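PDB 5D8N: leucine aminopeptidase 1, chloroplastic, which removes unsubstituted N-terminal amino acids, preferably leucine, from peptides as a magnesium-dependent homohexameric peptidase of family M17, and also acts as a protein-folding chaperone. Local coordinates for the interface of chains A and B and the interface of chains A and C. Numbering follows the deposited sequence. Chains: chain A/B/C, Leucine aminopeptidase 1, chloroplastic.

Contact 1: the interface of chains A and B. Residues chain A 17, 224-225, 275, 357; chain B 364-366, 369-370.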
loop_
_atom_site.group_PDB
_atom_site.type_symbol
_atom_site.label_atom_id
_atom_site.label_comp_id
_atom_site.label_asym_id
_atom_site.label_seq_id
_atom_site.Cartn_x
_atom_site.Cartn_y
_atom_site.Cartn_z
ATOM N N LEU A 17 -11.598 -13.823 29.764
ATOM C CA LEU A 17 -12.042 -12.744 28.880
ATOM C C LEU A 17 -13.084 -13.230 27.875
ATOM O O LEU A 17 -12.951 -14.301 27.300
ATOM C CB LEU A 17 -10.856 -12.123 28.141
ATOM C CG LEU A 17 -11.199 -10.962 27.193
ATOM C CD1 LEU A 17 -10.065 -9.943 27.155
ATOM C CD2 LEU A 17 -11.497 -11.461 25.794
ATOM N N ALA A 224 -6.146 -17.540 22.430
ATOM C CA ALA A 224 -5.258 -17.003 23.453
ATOM C C ALA A 224 -5.950 -16.602 24.752
ATOM O O ALA A 224 -5.288 -16.503 25.783
ATOM C CB ALA A 224 -4.483 -15.834 22.887
ATOM N N ASN A 225 -7.253 -16.322 24.714
ATOM C CA ASN A 225 -8.005 -16.003 25.932
ATOM C C ASN A 225 -8.330 -17.252 26.743
ATOM O O ASN A 225 -8.724 -17.171 27.895
ATOM C CB ASN A 225 -9.254 -15.148 25.649
ATOM C CG ASN A 225 -10.284 -15.831 24.777
ATOM O OD1 ASN A 225 -9.970 -16.424 23.751
ATOM N ND2 ASN A 225 -11.539 -15.727 25.177
ATOM N N ASN A 275 -1.626 -11.504 31.849
ATOM C CA ASN A 275 -1.330 -12.931 31.697
ATOM C C ASN A 275 0.181 -13.164 31.785
ATOM O O ASN A 275 0.890 -13.207 30.776
ATOM C CB ASN A 275 -1.855 -13.461 30.350
ATOM C CG ASN A 275 -3.363 -13.381 30.234
ATOM O OD1 ASN A 275 -3.901 -12.860 29.258
ATOM N ND2 ASN A 275 -4.057 -13.938 31.202
ATOM N N GLU A 357 2.684 -14.142 26.279
ATOM C CA GLU A 357 1.959 -13.501 25.198
ATOM C C GLU A 357 2.576 -12.150 24.908
ATOM O O GLU A 357 3.187 -11.533 25.772
ATOM C CB GLU A 357 0.449 -13.416 25.455
ATOM C CG GLU A 357 0.028 -12.610 26.657
ATOM C CD GLU A 357 -1.466 -12.427 26.791
ATOM O OE1 GLU A 357 -2.250 -13.010 25.994
ATOM O OE2 GLU A 357 -1.827 -11.506 27.568
ATOM N N GLY B 364 -6.551 -6.175 27.304
ATOM C CA GLY B 364 -7.458 -6.129 26.159
ATOM C C GLY B 364 -7.687 -7.471 25.484
ATOM O O GLY B 364 -6.914 -8.436 25.645
ATOM N N MET B 365 -8.733 -7.504 24.668
ATOM C CA MET B 365 -9.030 -8.640 23.803
ATOM C C MET B 365 -8.047 -8.688 22.640
ATOM O O MET B 365 -7.647 -7.660 22.146
ATOM C CB MET B 365 -10.461 -8.509 23.296
ATOM C CG MET B 365 -10.863 -9.563 22.281
ATOM S SD MET B 365 -12.624 -9.549 21.910
ATOM C CE MET B 365 -12.828 -7.858 21.352
ATOM N N ARG B 366 -7.630 -9.880 22.228
ATOM C CA ARG B 366 -6.725 -10.038 21.108
ATOM C C ARG B 366 -7.561 -10.467 19.895
ATOM O O ARG B 366 -8.520 -11.221 20.044
ATOM C CB ARG B 366 -5.706 -11.146 21.422
ATOM C CG ARG B 366 -4.744 -10.907 22.594
ATOM C CD ARG B 366 -4.478 -12.208 23.368
ATOM N NE ARG B 366 -5.667 -12.617 24.108
ATOM C CZ ARG B 366 -5.929 -12.246 25.353
ATOM N NH1 ARG B 366 -4.927 -11.869 26.141
ATOM N NH2 ARG B 366 -7.166 -12.351 25.830
ATOM N N ASP B 369 -9.446 -14.162 19.706
ATOM C CA ASP B 369 -10.137 -14.540 20.935
ATOM C C ASP B 369 -11.549 -14.996 20.605
ATOM O O ASP B 369 -12.155 -14.508 19.644
ATOM C CB ASP B 369 -10.216 -13.360 21.902
ATOM C CG ASP B 369 -8.905 -13.128 22.679
ATOM O OD1 ASP B 369 -7.891 -13.816 22.412
ATOM O OD2 ASP B 369 -8.878 -12.142 23.446
ATOM N N ILE B 370 -12.077 -15.905 21.422
ATOM C CA ILE B 370 -13.426 -16.385 21.239
ATOM C C ILE B 370 -14.229 -15.947 22.447
ATOM O O ILE B 370 -13.863 -16.238 23.588
ATOM C CB ILE B 370 -13.480 -17.907 21.125
ATOM C CG1 ILE B 370 -12.795 -18.387 19.861
ATOM C CG2 ILE B 370 -14.929 -18.371 21.123
ATOM C CD1 ILE B 370 -12.623 -19.891 19.804
HETATM O O HOH W 1 -7.079 -12.661 28.508
#
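A:Asn225, in a loop where its backbone is near-helical (phi -77°, psi -9°), faces the extended backbone of B:Asp369 and B:Ile370, and its amide reads the main chain of B:Ile370 from both ends. ND2 donates to B:Ile370 O at 2.9 Å, which lies close to the amide plane, while OD1 accepts from B:Ile370 N at 3.2 Å, the donor standing above the carbonyl plane. The second hydrogen of ND2 goes to A:Leu17 O of its own chain, which fixes the rotation of the amide. Asparagine suits this place because its short side chain carries donor and acceptor together; CG sits between the backbone N and carbonyl carbon, which turns the amide towards the B:Ile370 main chain. The amide also stacks on the carboxylate of B:Asp369, their planes 29° apart.

B:Arg366 is first held within its own chain: NE and NH2 grip B:Asp369 side-on, NE reaching OD1 at 3.0 Å on the syn lone pair. B:Arg366 N meets OD2 from the face opposite NH2, so the carboxylate is clamped. Thus positioned, the guanidinium extends NH1 to A:Glu357 OE1 at 2.9 Å in a salt bridge that uses the syn lone pair of OE1. Water 1 links NH2 to A:Asn275 OD1, and the CB of A:Ala224, small enough to fit, touches NE at 3.6 Å. A leucine in place of B:Arg366 would probably leave A:Glu357 without its positive mate and B:Asp369 without its side-on grip, the carboxylate then turning more easily although the backbone N-H could still hold it. Beside this network the two methyls of A:Leu17 divide the contact, CD1 against B:Met365 CA at 3.7 Å and CD2 towards B:Asp369 OD2.

In the fold, chain B contributes the loop leading into strand 370-372, whereas chain A offers its N-terminal 3-10 helix 17-19, loops and the end of strand 347-358.

Contact 2: the interface of chains A and C. Residues chain A 416, 419, 476-479; chain C 418-419, 422-423.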
loop_
_atom_site.group_PDB
_atom_site.type_symbol
_atom_site.label_atom_id
_atom_site.label_comp_id
_atom_site.label_asym_id
_atom_site.label_seq_id
_atom_site.Cartn_x
_atom_site.Cartn_y
_atom_site.Cartn_z
ATOM N N ALA A 416 8.569 -16.060 5.530
ATOM C CA ALA A 416 9.460 -16.307 4.411
ATOM C C ALA A 416 9.516 -17.803 4.096
ATOM O O ALA A 416 9.645 -18.206 2.932
ATOM C CB ALA A 416 10.845 -15.807 4.736
ATOM N N VAL A 419 6.724 -18.712 1.864
ATOM C CA VAL A 419 7.019 -18.298 0.485
ATOM C C VAL A 419 7.887 -19.342 -0.185
ATOM O O VAL A 419 7.570 -19.811 -1.270
ATOM C CB VAL A 419 7.721 -16.944 0.418
ATOM C CG1 VAL A 419 8.165 -16.657 -1.017
ATOM C CG2 VAL A 419 6.770 -15.852 0.896
ATOM N N GLY A 476 14.007 -9.164 3.924
ATOM C CA GLY A 476 13.022 -10.151 3.503
ATOM C C GLY A 476 13.668 -11.284 2.735
ATOM O O GLY A 476 13.310 -12.451 2.922
ATOM N N ASN A 477 14.604 -10.940 1.847
ATOM C CA ASN A 477 15.253 -11.944 1.049
ATOM C C ASN A 477 16.217 -12.738 1.924
ATOM O O ASN A 477 17.217 -12.189 2.345
ATOM C CB ASN A 477 15.940 -11.337 -0.170
ATOM C CG ASN A 477 14.944 -10.846 -1.210
ATOM O OD1 ASN A 477 13.762 -11.148 -1.167
ATOM N ND2 ASN A 477 15.411 -9.992 -2.082
ATOM N N GLY A 478 15.942 -14.028 2.122
ATOM C CA GLY A 478 16.741 -14.853 3.016
ATOM C C GLY A 478 16.223 -14.979 4.445
ATOM O O GLY A 478 16.947 -15.388 5.329
ATOM N N GLY A 479 15.030 -14.457 4.693
ATOM C CA GLY A 479 14.539 -14.179 6.047
ATOM C C GLY A 479 14.449 -15.418 6.933
ATOM O O GLY A 479 14.677 -15.349 8.140
ATOM N N MET C 418 14.198 -15.741 -4.084
ATOM C CA MET C 418 15.072 -14.849 -3.333
ATOM C C MET C 418 14.617 -14.670 -1.907
ATOM O O MET C 418 15.433 -14.582 -1.002
ATOM C CB MET C 418 15.195 -13.499 -4.031
ATOM C CG MET C 418 15.925 -13.567 -5.373
ATOM S SD MET C 418 15.959 -11.973 -6.253
ATOM C CE MET C 418 17.052 -11.079 -5.142
ATOM N N VAL C 419 13.315 -14.751 -1.689
ATOM C CA VAL C 419 12.811 -14.789 -0.339
ATOM C C VAL C 419 13.338 -16.029 0.360
ATOM O O VAL C 419 13.802 -15.958 1.502
ATOM C CB VAL C 419 11.275 -14.773 -0.294
ATOM C CG1 VAL C 419 10.819 -14.970 1.142
ATOM C CG2 VAL C 419 10.737 -13.437 -0.830
ATOM N N GLY C 422 17.729 -16.119 -0.468
ATOM C CA GLY C 422 18.509 -14.900 -0.435
ATOM C C GLY C 422 19.121 -14.551 -1.782
ATOM O O GLY C 422 18.794 -15.140 -2.810
ATOM N N PRO C 423 19.928 -13.481 -1.800
ATOM C CA PRO C 423 20.421 -12.930 -3.068
ATOM C C PRO C 423 21.517 -13.774 -3.732
ATOM O O PRO C 423 21.791 -13.571 -4.906
ATOM C CB PRO C 423 20.990 -11.558 -2.662
ATOM C CG PRO C 423 21.251 -11.650 -1.180
ATOM C CD PRO C 423 20.201 -12.598 -0.649
#
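C:Val419 wedges between A:Val419 and the glycine-rich turn around A:Asn477, joining two catalytic domains of this M17 leucine aminopeptidase. The turn has a GxGxxG-like sequence, but here it serves a subunit contact with the short helix 416-421 and is no evidence of a nucleotide site.

Among polar contacts, A:Gly478 N donates to C:Val419 O at 2.9 Å, with 149° at the hydrogen. The donor stands well above the carbonyl plane. A:Gly478 has phi 94°, a conformation easily adopted by glycine, and its lack of a side chain allows the backbones to come close: its CA is 3.9 Å from C:Gly422 CA. The accepting carbonyl belongs to the last turn of its helix, and the residue four further on, which would usually supply the helical N-H, is C:Pro423, which has none; the carbonyl is thus available to A:Gly478 N.

Apolar contacts centre on the two copies of Val419, whose side chains cross at about a right angle. CG1 of A:Val419 lies 3.7 Å from CB of C:Val419, and in each residue this methyl is anti to the backbone N. CG1 of C:Val419 also reaches A:Ala416 CB at 3.7 Å, fitting between it and A:Val419. The compact beta-branched valine fills this place with little side-chain freedom, and alanine lets the partner's methyl approach its helix.

Van der Waals packing of the longer side chains covers the flank. A:Asn477 crosses C:Met418 obliquely: its CG lies 3.9 Å from the methionine CB, and ND2 lies 3.6 Å from CE. C:Met418 bends at chi3 (68°), which brings that terminal methyl back towards the amide; an unbranched, flexible side chain suits such a fold-back. At the other end of the amide, OD1 lies 3.8 Å from CG2 of C:Val419. C:Pro423 adds a more distant ring beside the asparagine backbone, and its rigidity is likely to restrict the chain that follows helix 416-421.

Contact 1 and contact 2 have centres about 32 Å apart and share no residue, but chain A takes part in both and so touches two neighbours. Contact 1 belongs to an interface that is not an exact two-fold, as expected within a trimer, whereas contact 2 belongs to a two-fold interface whose contacts are repeated with the chains exchanged. Together they fit the homohexamer, a dimer of trimers. The centres lie about 20 Å and 11 Å, respectively, from the predicted active-site residue A:Arg389. Contact 2 is thus nearer the catalytic region; an influence on it is possible, but the structure alone does not show one.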